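Local coordinates for protein putative rhamnosidase (Streptomyces avermitilis, PDB 3W5M) that hydrolyses terminal non-reducing alpha-L-rhamnose residues from rhamnosides, including citrus flavonoids and the arabinogalactan-protein gum arabic, at residues L828-I840 against L857-V869. Sequence-based numbering, arbitrary orientation.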
loop_
_atom_site.group_PDB
_atom_site.type_symbol
_atom_site.label_atom_id
_atom_site.label_comp_id
_atom_site.label_asym_id
_atom_site.label_seq_id
_atom_site.Cartn_x
_atom_site.Cartn_y
_atom_site.Cartn_z
ATOM N N LEU A 828 21.616 23.975 -27.707
ATOM C CA LEU A 828 22.501 22.892 -27.275
ATOM C C LEU A 828 21.790 21.566 -27.030
ATOM O O LEU A 828 22.408 20.634 -26.559
ATOM C CB LEU A 828 23.237 23.325 -25.999
ATOM C CG LEU A 828 24.373 24.319 -26.241
ATOM C CD1 LEU A 828 24.817 24.976 -24.942
ATOM C CD2 LEU A 828 25.527 23.604 -26.951
ATOM N N ARG A 829 20.500 21.483 -27.340
ATOM C CA ARG A 829 19.765 20.225 -27.155
ATOM C C ARG A 829 20.298 19.092 -28.019
ATOM O O ARG A 829 20.468 17.971 -27.543
ATOM C CB ARG A 829 18.263 20.427 -27.362
ATOM C CG ARG A 829 17.614 21.179 -26.209
ATOM C CD ARG A 829 16.102 21.309 -26.411
ATOM N NE ARG A 829 15.432 20.008 -26.485
ATOM C CZ ARG A 829 14.951 19.356 -25.425
ATOM N NH1 ARG A 829 15.070 19.882 -24.216
ATOM N NH2 ARG A 829 14.362 18.179 -25.586
ATOM N N LYS A 830 20.577 19.383 -29.284
ATOM C CA LYS A 830 21.169 18.407 -30.185
ATOM C C LYS A 830 22.459 17.831 -29.592
ATOM O O LYS A 830 22.617 16.612 -29.552
ATOM C CB LYS A 830 21.446 19.033 -31.549
ATOM C CG LYS A 830 21.852 18.038 -32.630
ATOM C CD LYS A 830 21.850 18.708 -33.997
ATOM C CE LYS A 830 22.106 17.694 -35.096
ATOM N NZ LYS A 830 23.490 17.141 -35.020
ATOM N N ALA A 831 23.360 18.714 -29.146
ATOM C CA ALA A 831 24.643 18.313 -28.551
ATOM C C ALA A 831 24.449 17.469 -27.294
ATOM O O ALA A 831 25.116 16.431 -27.131
ATOM C CB ALA A 831 25.510 19.531 -28.238
ATOM N N ALA A 832 23.536 17.905 -26.414
ATOM C CA ALA A 832 23.265 17.174 -25.175
ATOM C C ALA A 832 22.700 15.799 -25.464
ATOM O O ALA A 832 23.114 14.809 -24.834
ATOM C CB ALA A 832 22.379 17.976 -24.224
ATOM N N ALA A 833 21.803 15.708 -26.442
ATOM C CA ALA A 833 21.222 14.425 -26.818
ATOM C C ALA A 833 22.229 13.502 -27.531
ATOM O O ALA A 833 22.210 12.274 -27.321
ATOM C CB ALA A 833 19.970 14.622 -27.665
ATOM N N ASP A 834 23.084 14.089 -28.382
ATOM C CA ASP A 834 24.160 13.348 -29.045
ATOM C C ASP A 834 25.080 12.679 -28.012
ATOM O O ASP A 834 25.477 11.514 -28.179
ATOM C CB ASP A 834 25.004 14.288 -29.941
ATOM C CG ASP A 834 24.362 14.561 -31.325
ATOM O OD1 ASP A 834 23.443 13.820 -31.758
ATOM O OD2 ASP A 834 24.806 15.530 -32.002
ATOM N N ARG A 835 25.436 13.441 -26.976
ATOM C CA ARG A 835 26.273 13.002 -25.866
ATOM C C ARG A 835 25.616 11.868 -25.044
ATOM O O ARG A 835 26.303 10.981 -24.548
ATOM C CB ARG A 835 26.617 14.194 -24.966
ATOM C CG ARG A 835 27.585 13.895 -23.833
ATOM C CD ARG A 835 28.825 13.167 -24.340
ATOM N NE ARG A 835 29.783 12.830 -23.290
ATOM C CZ ARG A 835 30.733 11.899 -23.420
ATOM N NH1 ARG A 835 30.845 11.211 -24.547
ATOM N NH2 ARG A 835 31.565 11.644 -22.427
ATOM N N LEU A 836 24.290 11.918 -24.911
ATOM C CA LEU A 836 23.539 10.886 -24.207
ATOM C C LEU A 836 23.652 9.577 -24.950
ATOM O O LEU A 836 23.974 8.534 -24.354
ATOM C CB LEU A 836 22.059 11.284 -24.088
ATOM C CG LEU A 836 21.098 10.253 -23.483
ATOM C CD1 LEU A 836 21.481 9.876 -22.037
ATOM C CD2 LEU A 836 19.688 10.829 -23.574
ATOM N N VAL A 837 23.393 9.645 -26.250
ATOM C CA VAL A 837 23.483 8.500 -27.133
ATOM C C VAL A 837 24.902 7.927 -27.118
ATOM O O VAL A 837 25.080 6.704 -27.184
ATOM C CB VAL A 837 23.060 8.869 -28.564
ATOM C CG1 VAL A 837 23.278 7.708 -29.518
ATOM C CG2 VAL A 837 21.586 9.266 -28.579
ATOM N N ALA A 838 25.889 8.816 -27.022
ATOM C CA ALA A 838 27.294 8.421 -27.009
ATOM C C ALA A 838 27.604 7.608 -25.752
ATOM O O ALA A 838 28.316 6.596 -25.825
ATOM C CB ALA A 838 28.199 9.646 -27.094
ATOM N N LEU A 839 27.057 8.049 -24.613
ATOM C CA LEU A 839 27.239 7.359 -23.329
ATOM C C LEU A 839 26.559 5.990 -23.304
ATOM O O LEU A 839 27.103 5.042 -22.728
ATOM C CB LEU A 839 26.783 8.220 -22.153
ATOM C CG LEU A 839 27.467 9.561 -21.873
ATOM C CD1 LEU A 839 26.697 10.328 -20.826
ATOM C CD2 LEU A 839 28.903 9.386 -21.403
ATOM N N ILE A 840 25.389 5.896 -23.936
ATOM C CA ILE A 840 24.664 4.630 -24.087
ATOM C C ILE A 840 25.437 3.645 -24.990
ATOM O O ILE A 840 25.630 2.470 -24.639
ATOM C CB ILE A 840 23.228 4.863 -24.616
ATOM C CG1 ILE A 840 22.407 5.657 -23.573
ATOM C CG2 ILE A 840 22.558 3.535 -24.977
ATOM C CD1 ILE A 840 20.994 6.034 -24.002
ATOM N N LEU A 857 14.070 8.476 -19.529
ATOM C CA LEU A 857 15.113 8.108 -20.516
ATOM C C LEU A 857 14.568 7.781 -21.914
ATOM O O LEU A 857 14.981 8.378 -22.917
ATOM C CB LEU A 857 15.976 6.937 -19.971
ATOM C CG LEU A 857 17.011 6.227 -20.873
ATOM C CD1 LEU A 857 18.194 7.138 -21.163
ATOM C CD2 LEU A 857 17.490 4.937 -20.215
ATOM N N LEU A 858 13.647 6.830 -22.008
ATOM C CA LEU A 858 13.129 6.467 -23.313
ATOM C C LEU A 858 12.337 7.632 -23.932
ATOM O O LEU A 858 12.464 7.886 -25.146
ATOM C CB LEU A 858 12.343 5.138 -23.314
ATOM C CG LEU A 858 13.047 3.804 -22.969
ATOM C CD1 LEU A 858 12.246 2.610 -23.457
ATOM C CD2 LEU A 858 14.467 3.727 -23.537
ATOM N N PRO A 859 11.528 8.359 -23.118
ATOM C CA PRO A 859 10.856 9.565 -23.669
ATOM C C PRO A 859 11.823 10.643 -24.247
ATOM O O PRO A 859 11.593 11.143 -25.357
ATOM C CB PRO A 859 10.087 10.113 -22.459
ATOM C CG PRO A 859 9.769 8.885 -21.668
ATOM C CD PRO A 859 11.043 8.058 -21.755
ATOM N N VAL A 860 12.882 10.974 -23.517
ATOM C CA VAL A 860 13.906 11.925 -24.003
ATOM C C VAL A 860 14.562 11.433 -25.298
ATOM O O VAL A 860 14.721 12.205 -26.259
ATOM C CB VAL A 860 14.940 12.222 -22.916
ATOM C CG1 VAL A 860 16.233 12.764 -23.497
ATOM C CG2 VAL A 860 14.364 13.193 -21.899
ATOM N N LEU A 861 14.916 10.149 -25.335
ATOM C CA LEU A 861 15.469 9.536 -26.543
ATOM C C LEU A 861 14.520 9.703 -27.742
ATOM O O LEU A 861 14.959 10.046 -28.827
ATOM C CB LEU A 861 15.837 8.056 -26.314
ATOM C CG LEU A 861 17.082 7.755 -25.480
ATOM C CD1 LEU A 861 17.158 6.257 -25.204
ATOM C CD2 LEU A 861 18.350 8.214 -26.197
ATOM N N THR A 862 13.225 9.488 -27.526
ATOM C CA THR A 862 12.240 9.638 -28.584
ATOM C C THR A 862 12.052 11.106 -28.967
ATOM O O THR A 862 11.895 11.418 -30.154
ATOM C CB THR A 862 10.875 9.030 -28.204
ATOM O OG1 THR A 862 10.902 7.612 -28.413
ATOM C CG2 THR A 862 9.757 9.607 -29.084
ATOM N N ASP A 863 12.078 11.993 -27.976
ATOM C CA ASP A 863 11.847 13.424 -28.225
ATOM C C ASP A 863 12.926 14.009 -29.104
ATOM O O ASP A 863 12.674 14.928 -29.870
ATOM C CB ASP A 863 11.865 14.231 -26.935
ATOM C CG ASP A 863 10.605 14.085 -26.116
ATOM O OD1 ASP A 863 9.562 13.596 -26.621
ATOM O OD2 ASP A 863 10.674 14.481 -24.932
ATOM N N THR A 864 14.141 13.496 -28.952
ATOM C CA THR A 864 15.304 14.054 -29.629
ATOM C C THR A 864 15.627 13.284 -30.916
ATOM O O THR A 864 16.698 13.463 -31.492
ATOM C CB THR A 864 16.525 14.080 -28.684
ATOM O OG1 THR A 864 16.715 12.779 -28.101
ATOM C CG2 THR A 864 16.332 15.096 -27.569
ATOM N N GLY A 865 14.713 12.423 -31.352
ATOM C CA GLY A 865 14.855 11.726 -32.637
ATOM C C GLY A 865 15.636 10.417 -32.607
ATOM O O GLY A 865 16.165 9.966 -33.640
ATOM N N HIS A 866 15.688 9.791 -31.433
ATOM C CA HIS A 866 16.382 8.518 -31.262
ATOM C C HIS A 866 15.507 7.371 -30.760
ATOM O O HIS A 866 15.927 6.627 -29.869
ATOM C CB HIS A 866 17.562 8.704 -30.325
ATOM C CG HIS A 866 18.518 9.767 -30.766
ATOM N ND1 HIS A 866 19.313 9.636 -31.887
ATOM C CD2 HIS A 866 18.826 10.968 -30.224
ATOM C CE1 HIS A 866 20.063 10.715 -32.018
ATOM N NE2 HIS A 866 19.787 11.539 -31.023
ATOM N N THR A 867 14.311 7.234 -31.336
ATOM C CA THR A 867 13.417 6.114 -31.049
ATOM C C THR A 867 14.094 4.766 -31.300
ATOM O O THR A 867 13.885 3.825 -30.541
ATOM C CB THR A 867 12.090 6.223 -31.835
ATOM O OG1 THR A 867 11.361 7.337 -31.319
ATOM C CG2 THR A 867 11.211 4.958 -31.663
ATOM N N ASP A 868 14.909 4.685 -32.356
ATOM C CA ASP A 868 15.661 3.461 -32.659
ATOM C C ASP A 868 16.564 3.005 -31.498
ATOM O O ASP A 868 16.629 1.810 -31.206
ATOM C CB ASP A 868 16.461 3.612 -33.965
ATOM C CG ASP A 868 17.483 4.744 -33.909
ATOM O OD1 ASP A 868 17.420 5.590 -32.991
ATOM O OD2 ASP A 868 18.357 4.778 -34.794
ATOM N N VAL A 869 17.229 3.963 -30.855
ATOM C CA VAL A 869 18.035 3.755 -29.652
ATOM C C VAL A 869 17.157 3.366 -28.453
ATOM O O VAL A 869 17.552 2.553 -27.614
ATOM C CB VAL A 869 18.824 5.024 -29.300
ATOM C CG1 VAL A 869 19.533 4.905 -27.956
ATOM C CG2 VAL A 869 19.840 5.335 -30.396
HETATM O O HOH W 1 12.991 16.363 -24.011
HETATM O O HOH W 2 20.826 14.045 -31.377
#
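Helices of the (alpha/alpha)6-barrel domain pack here, away from the annotated sugar sites: helix 829-840 lies against helix 857-863, the Schellman turn that ends it and the start of the next helix, at 867-869. The axes of 829-840 and 857-863 come within 10.7 Å at the closest point, with 126° between their N-to-C directions, and no direct hydrogen bond crosses the contact. Apolar side chains make the inner part. Leu836 CD2 lies 3.9 Å from Leu861 CD2 and also touches Val860 CG1. Ile840 and Leu861 meet tip to tip, and Ile840 CD1 also reaches Leu857 CD1 and Val869 CG1. Leu873 of helix 867-875 packs on Ile840, Leu857 and Leu861.

At the turn, Ala833 CB sits 3.6 Å from Thr864 CB. Thr864 OG1 stands between the backbone N and the carbonyl carbon (chi1 51°), which directs it back to Val860 O at 2.8 Å. Thr864 N reaches that same oxygen from the opposite face of the carbonyl plane. A glycine in place of Thr864 would probably open a gap beside Ala833 CB and leave Val860 O with one bond fewer. Gly865, with positive phi, is the C-prime residue of the Schellman motif; His866 N bonds Leu861 O and Gly865 N bonds Thr862 O.

A water takes a bond from Arg829 NH2 and probably gives one to Asp863 OD2, while Arg829 NH1 bonds Leu819 O. A second water joins Asp834 OD1 to His866 NE2 and lies in the plane of the imidazole, which probably helps fix the ring's rotation. Val837 CG2 makes a CH-pi contact over one face of the His866 ring, 3.7 Å from its centroid and 11° off the normal.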